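Long-range contacts in fatty acid synthase 1, isoform A (Drosophila melanogaster, PDB 6FN6), which probably builds long-chain saturated fatty acids from acetyl-CoA and malonyl-CoA with NADPH, this piece carrying its dehydratase, enoylreductase and ketoreductase domains: residues A[924-930]-A[1003-1009]; A[986-992]-A[1037-1042]. All blocks are in the same frame, centred on the assembly; numbering follows the deposited sequence.

Contact 1. Residues A[924-930]-A[1003-1009]; sequences EKSYILV and ALVGGIF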
loop_
_atom_site.group_PDB
_atom_site.type_symbol
_atom_site.label_atom_id
_atom_site.label_comp_id
_atom_site.label_asym_id
_atom_site.label_seq_id
_atom_site.Cartn_x
_atom_site.Cartn_y
_atom_site.Cartn_z
ATOM N N GLU A 924 0.077 -4.041 -52.220
ATOM C CA GLU A 924 -0.790 -4.767 -53.145
ATOM C C GLU A 924 0.020 -5.492 -54.217
ATOM O O GLU A 924 -0.502 -5.821 -55.283
ATOM C CB GLU A 924 -1.788 -3.811 -53.801
ATOM C CG GLU A 924 -2.731 -3.140 -52.816
ATOM C CD GLU A 924 -3.731 -2.226 -53.492
ATOM O OE1 GLU A 924 -3.547 -1.920 -54.689
ATOM O OE2 GLU A 924 -4.702 -1.813 -52.826
ATOM N N LYS A 925 1.293 -5.743 -53.926
ATOM C CA LYS A 925 2.163 -6.482 -54.832
ATOM C C LYS A 925 2.695 -7.730 -54.135
ATOM O O LYS A 925 2.679 -7.815 -52.905
ATOM C CB LYS A 925 3.325 -5.604 -55.301
ATOM C CG LYS A 925 2.906 -4.435 -56.177
ATOM C CD LYS A 925 4.114 -3.705 -56.742
ATOM C CE LYS A 925 3.700 -2.607 -57.703
ATOM N NZ LYS A 925 4.873 -1.919 -58.303
ATOM N N SER A 926 3.163 -8.693 -54.922
ATOM C CA SER A 926 3.737 -9.913 -54.368
ATOM C C SER A 926 5.255 -9.841 -54.433
ATOM O O SER A 926 5.816 -9.082 -55.225
ATOM C CB SER A 926 3.229 -11.150 -55.113
ATOM O OG SER A 926 3.505 -11.070 -56.500
ATOM N N TYR A 927 5.918 -10.625 -53.590
ATOM C CA TYR A 927 7.373 -10.649 -53.559
ATOM C C TYR A 927 7.877 -12.078 -53.452
ATOM O O TYR A 927 7.634 -12.778 -52.463
ATOM C CB TYR A 927 7.892 -9.782 -52.414
ATOM C CG TYR A 927 7.528 -8.335 -52.626
ATOM C CD1 TYR A 927 8.331 -7.505 -53.395
ATOM C CD2 TYR A 927 6.357 -7.808 -52.096
ATOM C CE1 TYR A 927 7.993 -6.185 -53.610
ATOM C CE2 TYR A 927 6.007 -6.492 -52.305
ATOM C CZ TYR A 927 6.824 -5.682 -53.065
ATOM O OH TYR A 927 6.464 -4.367 -53.272
ATOM N N ILE A 928 8.566 -12.502 -54.506
ATOM C CA ILE A 928 9.060 -13.860 -54.626
ATOM C C ILE A 928 10.465 -13.937 -54.063
ATOM O O ILE A 928 11.337 -13.165 -54.453
ATOM C CB ILE A 928 9.031 -14.327 -56.091
ATOM C CG1 ILE A 928 7.618 -14.207 -56.663
ATOM C CG2 ILE A 928 9.527 -15.765 -56.209
ATOM C CD1 ILE A 928 7.574 -14.283 -58.174
ATOM N N LEU A 929 10.676 -14.863 -53.137
ATOM C CA LEU A 929 12.003 -15.111 -52.592
ATOM C C LEU A 929 12.438 -16.534 -52.915
ATOM O O LEU A 929 11.968 -17.490 -52.295
ATOM C CB LEU A 929 12.027 -14.874 -51.079
ATOM C CG LEU A 929 11.905 -13.415 -50.628
ATOM C CD1 LEU A 929 10.462 -12.940 -50.647
ATOM C CD2 LEU A 929 12.504 -13.235 -49.248
ATOM N N VAL A 930 13.325 -16.669 -53.896
ATOM C CA VAL A 930 13.839 -17.976 -54.276
ATOM C C VAL A 930 14.784 -18.450 -53.186
ATOM O O VAL A 930 15.756 -17.771 -52.863
ATOM C CB VAL A 930 14.544 -17.936 -55.644
ATOM C CG1 VAL A 930 14.990 -19.331 -56.060
ATOM C CG2 VAL A 930 13.626 -17.340 -56.700
ATOM N N ALA A 1003 -1.053 -11.519 -56.819
ATOM C CA ALA A 1003 -0.912 -10.074 -56.810
ATOM C C ALA A 1003 0.272 -9.727 -57.693
ATOM O O ALA A 1003 1.251 -10.474 -57.739
ATOM C CB ALA A 1003 -0.708 -9.551 -55.397
ATOM N N LEU A 1004 0.186 -8.604 -58.396
ATOM C CA LEU A 1004 1.232 -8.226 -59.334
ATOM C C LEU A 1004 2.587 -8.201 -58.640
ATOM O O LEU A 1004 2.754 -7.570 -57.594
ATOM C CB LEU A 1004 0.921 -6.872 -59.965
ATOM C CG LEU A 1004 -0.381 -6.834 -60.773
ATOM C CD1 LEU A 1004 -0.641 -5.443 -61.315
ATOM C CD2 LEU A 1004 -0.370 -7.852 -61.903
ATOM N N VAL A 1005 3.549 -8.900 -59.234
ATOM C CA VAL A 1005 4.884 -9.037 -58.666
ATOM C C VAL A 1005 5.590 -7.685 -58.622
ATOM O O VAL A 1005 5.670 -6.978 -59.627
ATOM C CB VAL A 1005 5.713 -10.064 -59.460
ATOM C CG1 VAL A 1005 7.114 -10.203 -58.873
ATOM C CG2 VAL A 1005 5.012 -11.408 -59.478
ATOM N N GLY A 1006 6.081 -7.329 -57.438
ATOM C CA GLY A 1006 6.797 -6.081 -57.246
ATOM C C GLY A 1006 8.295 -6.285 -57.119
ATOM O O GLY A 1006 9.078 -5.376 -57.395
ATOM N N GLY A 1007 8.697 -7.485 -56.708
ATOM C CA GLY A 1007 10.102 -7.789 -56.516
ATOM C C GLY A 1007 10.415 -9.273 -56.561
ATOM O O GLY A 1007 9.604 -10.107 -56.157
ATOM N N ILE A 1008 11.608 -9.591 -57.061
ATOM C CA ILE A 1008 12.109 -10.958 -57.113
ATOM C C ILE A 1008 13.473 -10.988 -56.442
ATOM O O ILE A 1008 14.377 -10.246 -56.820
ATOM C CB ILE A 1008 12.174 -11.477 -58.569
ATOM C CG1 ILE A 1008 10.761 -11.620 -59.135
ATOM C CG2 ILE A 1008 12.930 -12.813 -58.650
ATOM C CD1 ILE A 1008 10.710 -11.969 -60.606
ATOM N N PHE A 1009 13.609 -11.834 -55.430
ATOM C CA PHE A 1009 14.859 -11.957 -54.692
ATOM C C PHE A 1009 15.436 -13.358 -54.852
ATOM O O PHE A 1009 14.789 -14.350 -54.519
ATOM C CB PHE A 1009 14.645 -11.628 -53.210
ATOM C CG PHE A 1009 13.995 -10.296 -52.976
ATOM C CD1 PHE A 1009 14.762 -9.164 -52.750
ATOM C CD2 PHE A 1009 12.617 -10.172 -52.983
ATOM C CE1 PHE A 1009 14.166 -7.935 -52.536
ATOM C CE2 PHE A 1009 12.016 -8.945 -52.772
ATOM C CZ PHE A 1009 12.791 -7.826 -52.548
#
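The ring of Tyr927 lies obliquely against the backbone of Gly1006 and Gly1007, with its CD1 3.3 Å from Gly1007 N. Two glycines in a row let this backbone come so near an aromatic ring. The first torsion turns CG beside the tyrosine's own backbone N (chi1 -64°), which swings the ring against the backbone of the neighbouring strand; its hydroxyl ends on His922 N. Further along the same sheet face, Tyr927 CD1 meets the edge of the Phe1009 ring at CE2, 4.0 Å away, and Leu929 runs side by side with Phe1009, both pointing the same way. Leu929 and Phe1009 also reach Leu944 of helix 935-946, which covers this face.

The other face carries Ser926, Val1005, Ile928 and Ile1008. Ile928 crosses Val1005 at about a right angle, CD1 to CG2 4.1 Å, and Leu996 of helix 989-1002 closes over both isoleucines. At the strand entrance Ser926 OG donates to Ala1003 O at 2.6 Å, approaching from above the carbonyl plane.

Strands 926-930 and 1005-1009 run parallel, in a ladder interrupted once. Gly1006 N gives a nearly straight bond to Ser926 O (2.8 Å), in the carbonyl plane. A beta bulge between the Ser926 and Tyr927 bridges then shifts the register by one, and Ile928 N to Gly1007 O (3.1 Å) and Phe1009 N to Ile928 O (2.8 Å) carry the pairing on. These are adjacent central strands of the Rossmann-type ketoreductase fold. Lys925, at the entrance, sends NZ to a salt bridge with Asp1054.

Backbone polarity is thus spent strand to strand, while aromatic and branched apolar groups present two greasy faces on which helices can pack.

Contact 2. Residues A[986-992]-A[1037-1042]; sequences VTTAAGA and TATKYL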
loop_
_atom_site.group_PDB
_atom_site.type_symbol
_atom_site.label_atom_id
_atom_site.label_comp_id
_atom_site.label_asym_id
_atom_site.label_seq_id
_atom_site.Cartn_x
_atom_site.Cartn_y
_atom_site.Cartn_z
ATOM N N VAL A 986 11.888 -24.579 -59.996
ATOM C CA VAL A 986 12.013 -23.275 -60.641
ATOM C C VAL A 986 13.246 -23.207 -61.549
ATOM O O VAL A 986 13.436 -22.230 -62.274
ATOM C CB VAL A 986 12.043 -22.152 -59.572
ATOM C CG1 VAL A 986 13.277 -22.281 -58.680
ATOM C CG2 VAL A 986 11.992 -20.773 -60.220
ATOM N N THR A 987 14.075 -24.246 -61.519
ATOM C CA THR A 987 15.321 -24.246 -62.283
ATOM C C THR A 987 15.069 -24.388 -63.783
ATOM O O THR A 987 15.870 -23.931 -64.597
ATOM C CB THR A 987 16.262 -25.376 -61.831
ATOM O OG1 THR A 987 15.650 -26.644 -62.090
ATOM C CG2 THR A 987 16.568 -25.255 -60.345
ATOM N N THR A 988 13.967 -25.035 -64.147
ATOM C CA THR A 988 13.610 -25.196 -65.553
ATOM C C THR A 988 12.906 -23.947 -66.074
ATOM O O THR A 988 12.521 -23.076 -65.300
ATOM C CB THR A 988 12.698 -26.418 -65.772
ATOM O OG1 THR A 988 11.426 -26.187 -65.156
ATOM C CG2 THR A 988 13.329 -27.671 -65.180
ATOM N N ALA A 989 12.743 -23.862 -67.389
ATOM C CA ALA A 989 12.095 -22.709 -68.003
ATOM C C ALA A 989 10.595 -22.713 -67.733
ATOM O O ALA A 989 10.003 -21.674 -67.444
ATOM C CB ALA A 989 12.363 -22.688 -69.499
ATOM N N ALA A 990 9.985 -23.890 -67.826
ATOM C CA ALA A 990 8.549 -24.029 -67.614
ATOM C C ALA A 990 8.187 -23.748 -66.157
ATOM O O ALA A 990 7.163 -23.131 -65.868
ATOM C CB ALA A 990 8.088 -25.414 -68.019
ATOM N N GLY A 991 9.031 -24.212 -65.241
ATOM C CA GLY A 991 8.817 -23.982 -63.825
ATOM C C GLY A 991 8.931 -22.521 -63.440
ATOM O O GLY A 991 8.093 -21.994 -62.709
ATOM N N ALA A 992 9.972 -21.862 -63.940
ATOM C CA ALA A 992 10.168 -20.444 -63.675
ATOM C C ALA A 992 8.980 -19.657 -64.205
ATOM O O ALA A 992 8.442 -18.783 -63.523
ATOM C CB ALA A 992 11.457 -19.957 -64.313
ATOM N N THR A 1037 20.772 -20.957 -63.565
ATOM C CA THR A 1037 19.688 -21.208 -64.513
ATOM C C THR A 1037 18.330 -20.662 -64.071
ATOM O O THR A 1037 17.536 -20.221 -64.903
ATOM C CB THR A 1037 19.540 -22.719 -64.784
ATOM O OG1 THR A 1037 19.376 -23.421 -63.545
ATOM C CG2 THR A 1037 20.770 -23.249 -65.502
ATOM N N ALA A 1038 18.054 -20.699 -62.773
ATOM C CA ALA A 1038 16.801 -20.155 -62.256
ATOM C C ALA A 1038 16.764 -18.644 -62.468
ATOM O O ALA A 1038 15.775 -18.096 -62.953
ATOM C CB ALA A 1038 16.634 -20.492 -60.785
ATOM N N THR A 1039 17.857 -17.980 -62.112
ATOM C CA THR A 1039 17.965 -16.537 -62.278
ATOM C C THR A 1039 17.853 -16.176 -63.753
ATOM O O THR A 1039 17.218 -15.185 -64.118
ATOM C CB THR A 1039 19.299 -16.007 -61.719
ATOM O OG1 THR A 1039 19.474 -16.470 -60.375
ATOM C CG2 THR A 1039 19.330 -14.485 -61.736
ATOM N N LYS A 1040 18.470 -16.993 -64.598
ATOM C CA LYS A 1040 18.479 -16.746 -66.034
ATOM C C LYS A 1040 17.057 -16.790 -66.593
ATOM O O LYS A 1040 16.650 -15.909 -67.349
ATOM C CB LYS A 1040 19.370 -17.769 -66.739
ATOM C CG LYS A 1040 19.424 -17.624 -68.247
ATOM C CD LYS A 1040 20.413 -18.609 -68.850
ATOM C CE LYS A 1040 20.503 -18.464 -70.360
ATOM N NZ LYS A 1040 21.577 -19.317 -70.937
ATOM N N TYR A 1041 16.301 -17.815 -66.213
ATOM C CA TYR A 1041 14.935 -17.972 -66.694
ATOM C C TYR A 1041 13.977 -16.999 -66.007
ATOM O O TYR A 1041 13.086 -16.443 -66.651
ATOM C CB TYR A 1041 14.457 -19.410 -66.481
ATOM C CG TYR A 1041 15.077 -20.427 -67.420
ATOM C CD1 TYR A 1041 15.336 -20.116 -68.751
ATOM C CD2 TYR A 1041 15.401 -21.700 -66.973
ATOM C CE1 TYR A 1041 15.901 -21.045 -69.605
ATOM C CE2 TYR A 1041 15.966 -22.635 -67.819
ATOM C CZ TYR A 1041 16.214 -22.302 -69.133
ATOM O OH TYR A 1041 16.778 -23.235 -69.973
ATOM N N LEU A 1042 14.148 -16.804 -64.701
ATOM C CA LEU A 1042 13.335 -15.836 -63.968
ATOM C C LEU A 1042 13.511 -14.442 -64.561
ATOM O O LEU A 1042 12.544 -13.695 -64.719
ATOM C CB LEU A 1042 13.700 -15.829 -62.482
ATOM C CG LEU A 1042 13.195 -17.024 -61.670
ATOM C CD1 LEU A 1042 13.838 -17.056 -60.295
ATOM C CD2 LEU A 1042 11.687 -16.994 -61.553
#
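Aromatic contact comes first. Ala989 CB sits over the centre of the Tyr1041 ring, 3.7 Å from the centroid and 5° off the ring normal, a CH-pi contact with the methyl carbon centred over the face. The edge of the same ring takes a different neighbour: Thr987 O lies in its plane, 3.3 Å from Tyr1041 CD2. CG stands anti to the carbonyl carbon (chi1 -73°), and the ring leans across the start of helix 989-1002 and covers the turn leading into it. Were an alanine to replace Tyr1041, the Ala989 methyl would probably lose its aromatic cover and a gap would be likely to open beside the Thr987 carbonyl.

Apolar packing continues along the tyrosine's helix. Ala992 CB presses on Tyr1041 CB at 3.7 Å and also reaches Leu1042 CD2. Leu1042 crosses Val986 at about a right angle, the closest pair being CD2 and Val986 CG2 at 4.0 Å. Leu995 backs both Val986 and Leu1042, and Leu996 adds to the cover on Leu1042. Ala1038, a turn earlier, sets its small CB 3.9 Å from Val986 O, where the two backbones come close.

In the ketoreductase's Rossmann-type fold, helices 989-1002 and 1034-1049 are neighbours in one layer against the sheet: Leu1042 also touches Asn1010 of strand 1005-1011, and Thr1039 reaches strand 1055-1060. The contact joins the N-terminal end of the first helix to an early stretch of the second.

Polar bonds stay within each side. Thr988 is the N-cap of its helix, its OG1 accepting from Gly991 N at 3.1 Å, which fixes the first turn carrying Ala989 and Ala992. Just before it, Thr987 OG1 is bonded to Asp985.

Overall arrangement
Both contacts belong to the ketoreductase domain, with centres about 16 Å apart, one inside its sheet and the other in a helix layer against it. Along the chain the segments alternate: 924-930, then 986-992, then 1003-1009, then 1037-1042. Helix 989-1002, which starts in contact 2, leads directly into strand 1005-1011 of contact 1, and that strand is followed by helix 1034-1049. The two sites touch where Val930 CG2 packs on Leu1042 CD1, 3.6 Å apart. The end of strand 926-930 thus packs against the helix layer just before the glycine-rich turn at Gly932, Gly934 and Gly937, a pattern consistent with dinucleotide binding.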